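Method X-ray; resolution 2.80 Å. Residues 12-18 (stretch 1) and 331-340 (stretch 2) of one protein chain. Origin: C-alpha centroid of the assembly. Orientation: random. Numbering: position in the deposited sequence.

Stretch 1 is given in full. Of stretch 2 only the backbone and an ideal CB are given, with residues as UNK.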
# COMPACT_ATOMS: atom_id res chain seq x y z
N VAL A 12 -36.50 -5.25 -11.04
CA VAL A 12 -35.05 -5.59 -11.17
C VAL A 12 -34.21 -4.32 -11.35
O VAL A 12 -34.60 -3.42 -12.10
CB VAL A 12 -34.79 -6.53 -12.37
CG1 VAL A 12 -33.32 -6.93 -12.43
CG2 VAL A 12 -35.68 -7.76 -12.29
N VAL A 13 -33.08 -4.26 -10.66
CA VAL A 13 -32.15 -3.14 -10.77
C VAL A 13 -30.74 -3.65 -11.05
O VAL A 13 -30.30 -4.63 -10.43
CB VAL A 13 -32.17 -2.25 -9.50
CG1 VAL A 13 -31.66 -3.00 -8.28
CG2 VAL A 13 -31.36 -0.97 -9.73
N TYR A 14 -30.04 -3.00 -11.98
CA TYR A 14 -28.67 -3.37 -12.32
C TYR A 14 -27.69 -2.69 -11.36
O TYR A 14 -27.95 -1.57 -10.91
CB TYR A 14 -28.33 -2.97 -13.76
CG TYR A 14 -29.23 -3.56 -14.84
CD1 TYR A 14 -29.81 -4.82 -14.70
CD2 TYR A 14 -29.46 -2.86 -16.02
CE1 TYR A 14 -30.62 -5.35 -15.69
CE2 TYR A 14 -30.26 -3.38 -17.02
CZ TYR A 14 -30.84 -4.62 -16.85
OH TYR A 14 -31.64 -5.14 -17.85
N PRO A 15 -26.56 -3.36 -11.04
CA PRO A 15 -25.56 -2.73 -10.17
C PRO A 15 -24.83 -1.56 -10.84
O PRO A 15 -24.59 -1.60 -12.05
CB PRO A 15 -24.55 -3.87 -9.90
CG PRO A 15 -25.25 -5.13 -10.28
CD PRO A 15 -26.22 -4.75 -11.36
N GLU A 16 -24.50 -0.53 -10.06
CA GLU A 16 -23.67 0.57 -10.55
C GLU A 16 -22.21 0.17 -10.40
O GLU A 16 -21.73 -0.03 -9.28
CB GLU A 16 -23.97 1.86 -9.76
CG GLU A 16 -23.31 3.12 -10.33
CD GLU A 16 -23.99 3.66 -11.59
OE1 GLU A 16 -23.58 4.74 -12.06
OE2 GLU A 16 -24.92 3.01 -12.12
N ILE A 17 -21.51 0.04 -11.52
CA ILE A 17 -20.14 -0.44 -11.55
C ILE A 17 -19.20 0.65 -12.06
O ILE A 17 -19.46 1.26 -13.10
CB ILE A 17 -19.99 -1.70 -12.43
CG1 ILE A 17 -21.09 -2.72 -12.09
CG2 ILE A 17 -18.61 -2.32 -12.26
CD1 ILE A 17 -21.02 -4.00 -12.89
N ASN A 18 -18.12 0.89 -11.32
CA ASN A 18 -17.06 1.80 -11.74
C ASN A 18 -15.83 0.99 -12.14
O ASN A 18 -15.08 0.52 -11.28
CB ASN A 18 -16.73 2.78 -10.61
CG ASN A 18 -15.91 3.98 -11.07
OD1 ASN A 18 -15.17 3.90 -12.05
ND2 ASN A 18 -16.05 5.09 -10.37
N UNK A 331 -37.22 -4.38 -25.02
CA UNK A 331 -36.88 -3.43 -23.96
C UNK A 331 -35.74 -3.96 -23.09
O UNK A 331 -34.84 -3.21 -22.71
CB UNK A 331 -38.11 -3.14 -23.10
N UNK A 332 -35.79 -5.26 -22.77
CA UNK A 332 -34.77 -5.90 -21.93
C UNK A 332 -33.40 -5.86 -22.61
O UNK A 332 -32.39 -5.60 -21.95
CB UNK A 332 -35.16 -7.35 -21.62
N UNK A 333 -33.37 -6.11 -23.91
CA UNK A 333 -32.13 -6.07 -24.68
C UNK A 333 -31.55 -4.66 -24.72
O UNK A 333 -30.35 -4.47 -24.50
CB UNK A 333 -32.37 -6.58 -26.10
N UNK A 334 -32.39 -3.67 -24.99
CA UNK A 334 -31.95 -2.27 -25.07
C UNK A 334 -31.51 -1.72 -23.71
O UNK A 334 -30.63 -0.86 -23.64
CB UNK A 334 -33.08 -1.40 -25.63
N UNK A 335 -32.12 -2.20 -22.63
CA UNK A 335 -31.72 -1.81 -21.28
C UNK A 335 -30.37 -2.44 -20.94
O UNK A 335 -29.50 -1.79 -20.36
CB UNK A 335 -32.78 -2.22 -20.26
N UNK A 336 -30.21 -3.72 -21.30
CA UNK A 336 -28.94 -4.43 -21.13
C UNK A 336 -27.84 -3.84 -22.01
O UNK A 336 -26.68 -3.79 -21.60
CB UNK A 336 -29.12 -5.92 -21.45
N UNK A 337 -28.19 -3.39 -23.21
CA UNK A 337 -27.23 -2.77 -24.11
C UNK A 337 -26.78 -1.40 -23.61
O UNK A 337 -25.59 -1.09 -23.65
CB UNK A 337 -27.83 -2.64 -25.51
N UNK A 338 -27.73 -0.59 -23.15
CA UNK A 338 -27.41 0.72 -22.56
C UNK A 338 -26.46 0.60 -21.37
O UNK A 338 -25.61 1.47 -21.16
CB UNK A 338 -28.69 1.43 -22.12
N UNK A 339 -26.62 -0.47 -20.60
CA UNK A 339 -25.73 -0.76 -19.48
C UNK A 339 -24.31 -1.06 -19.97
O UNK A 339 -23.33 -0.61 -19.37
CB UNK A 339 -26.27 -1.94 -18.67
N UNK A 340 -24.20 -1.82 -21.06
CA UNK A 340 -22.90 -2.13 -21.66
C UNK A 340 -22.29 -0.91 -22.35
O UNK A 340 -21.07 -0.72 -22.30
CB UNK A 340 -23.04 -3.28 -22.66

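Stretch 2 is helical throughout, its backbone bonded in the i to i+4 pattern, while stretch 1 runs past it as an extended segment with no regular helix or strand. Of stretch 1, Tyr 14 reaches farthest across, so most of the contact gathers round its ring.

At position 331 the ideal CB finds nothing of stretch 1 within 5.5 Å; with phi/psi of -73/-41, any helix-tolerant residue would fit, and Lys 331 occupies it without touching stretch 1. Position 332 points its CA-to-CB bond sideways, and a branched or long side chain could bring its end nearer. The residue is Ile 332, whose CG2 comes no closer than 4.8 Å to Tyr 14 OH. Its carbonyl is already used by the helix, accepting from N of residue 336. Positions 333 and 334, the first directed away and the second out of reach, are left unconstrained by stretch 1; they hold Ile 333 and His 334.

Position 335 is different. Its CB points toward stretch 1 and lies 3.9 Å from Tyr 14 OH, with the broad ring of Tyr 14 and the carbonyl oxygen of Val 12 farther along. A short residue would leave the ring face uncovered; a long aliphatic chain such as methionine could lie along it, and arginine or lysine could add a positive charge attracted to the ring's electrons. Lys 335 is found, extended with all four chi angles t. Lys 335 CD approaches Tyr 14 OH at 3.6 Å, and Lys 335 NZ stands over the ring face, 4.6 Å from the centroid of the Tyr 14 ring and 20° off the normal, a cation-pi contact. Lys 335 NZ also comes within 3.7 Å of Val 12 O, without a hydrogen bond.

Position 336 has its CB sideways, the ideal CB 4.5 Å from Tyr 14 OH. A medium or long chain with a flexible aliphatic start, such as leucine, methionine, glutamine or glutamate, could pack there. Gln 336 does so through its methylene carbons, CG lying 3.5 Å from Tyr 14 OH. Its amide NE2 and that hydroxyl both find hydrogen bonds elsewhere in the structure.

At positions 337 and 338 nothing of stretch 1 lies within 5.5 Å of either ideal CB, so many helix-compatible residues, polar or apolar, would do. They hold Leu 337 and Asp 338, neither touching stretch 1.

Position 339 faces stretch 1, its CB 4.2 Å from Tyr 14 CD2, and beyond lies a space bordered by Tyr 14, Pro 15 and Ile 17. A large apolar residue suits it: leucine or methionine would be plausible, and an aromatic ring could also pair with the tyrosine. Phe 339, with chi1 t, sends its ring into this space. The edge of Tyr 14 meets its face, centroids of the Tyr 14 and Phe 339 rings 5.7 Å apart and planes at 61°. At its own edge, Phe 339 CZ packs against Ile 17 CD1 at 3.8 Å, and Phe 339 CE1 lies 3.3 Å from Pro 15 O.

Position 340 is out of reach, leaving the choice open; it is Leu 340.

Stretch 2 (331-340) KIIHKQLDFL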
# COMPACT_ATOMS: atom_id res chain seq x y z
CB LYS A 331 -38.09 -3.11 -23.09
CG LYS A 331 -37.96 -1.82 -22.29
CD LYS A 331 -38.58 -1.93 -20.90
CE LYS A 331 -37.65 -2.65 -19.94
NZ LYS A 331 -38.29 -2.91 -18.62
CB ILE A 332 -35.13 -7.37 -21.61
CG1 ILE A 332 -36.47 -7.47 -20.86
CG2 ILE A 332 -34.02 -8.04 -20.81
CD1 ILE A 332 -36.53 -6.67 -19.57
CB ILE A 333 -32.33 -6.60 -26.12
CG1 ILE A 333 -32.60 -8.11 -26.09
CG2 ILE A 333 -31.12 -6.32 -27.00
CD1 ILE A 333 -33.19 -8.66 -27.37
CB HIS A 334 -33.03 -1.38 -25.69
CG HIS A 334 -33.05 -1.41 -27.19
ND1 HIS A 334 -33.67 -2.41 -27.90
CD2 HIS A 334 -32.50 -0.58 -28.10
CE1 HIS A 334 -33.52 -2.18 -29.20
NE2 HIS A 334 -32.81 -1.08 -29.34
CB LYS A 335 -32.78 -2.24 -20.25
CG LYS A 335 -32.75 -1.42 -18.97
CD LYS A 335 -33.59 -2.07 -17.88
CE LYS A 335 -33.51 -1.28 -16.58
NZ LYS A 335 -34.11 -2.02 -15.44
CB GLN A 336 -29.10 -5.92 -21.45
CG GLN A 336 -29.81 -6.71 -20.37
CD GLN A 336 -29.87 -8.20 -20.66
OE1 GLN A 336 -29.20 -8.69 -21.57
NE2 GLN A 336 -30.66 -8.93 -19.88
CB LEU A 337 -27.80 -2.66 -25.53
CG LEU A 337 -27.74 -3.94 -26.37
CD1 LEU A 337 -28.55 -3.78 -27.65
CD2 LEU A 337 -26.31 -4.35 -26.69
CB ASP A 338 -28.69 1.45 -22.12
CG ASP A 338 -29.48 2.03 -23.29
OD1 ASP A 338 -29.11 1.79 -24.46
OD2 ASP A 338 -30.48 2.73 -23.03
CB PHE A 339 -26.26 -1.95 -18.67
CG PHE A 339 -25.37 -2.35 -17.53
CD1 PHE A 339 -25.36 -1.63 -16.35
CD2 PHE A 339 -24.54 -3.46 -17.64
CE1 PHE A 339 -24.54 -2.00 -15.30
CE2 PHE A 339 -23.72 -3.84 -16.59
CZ PHE A 339 -23.72 -3.11 -15.42
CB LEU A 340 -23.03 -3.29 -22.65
CG LEU A 340 -23.41 -4.65 -22.06
CD1 LEU A 340 -23.77 -5.63 -23.16
CD2 LEU A 340 -22.30 -5.21 -21.18
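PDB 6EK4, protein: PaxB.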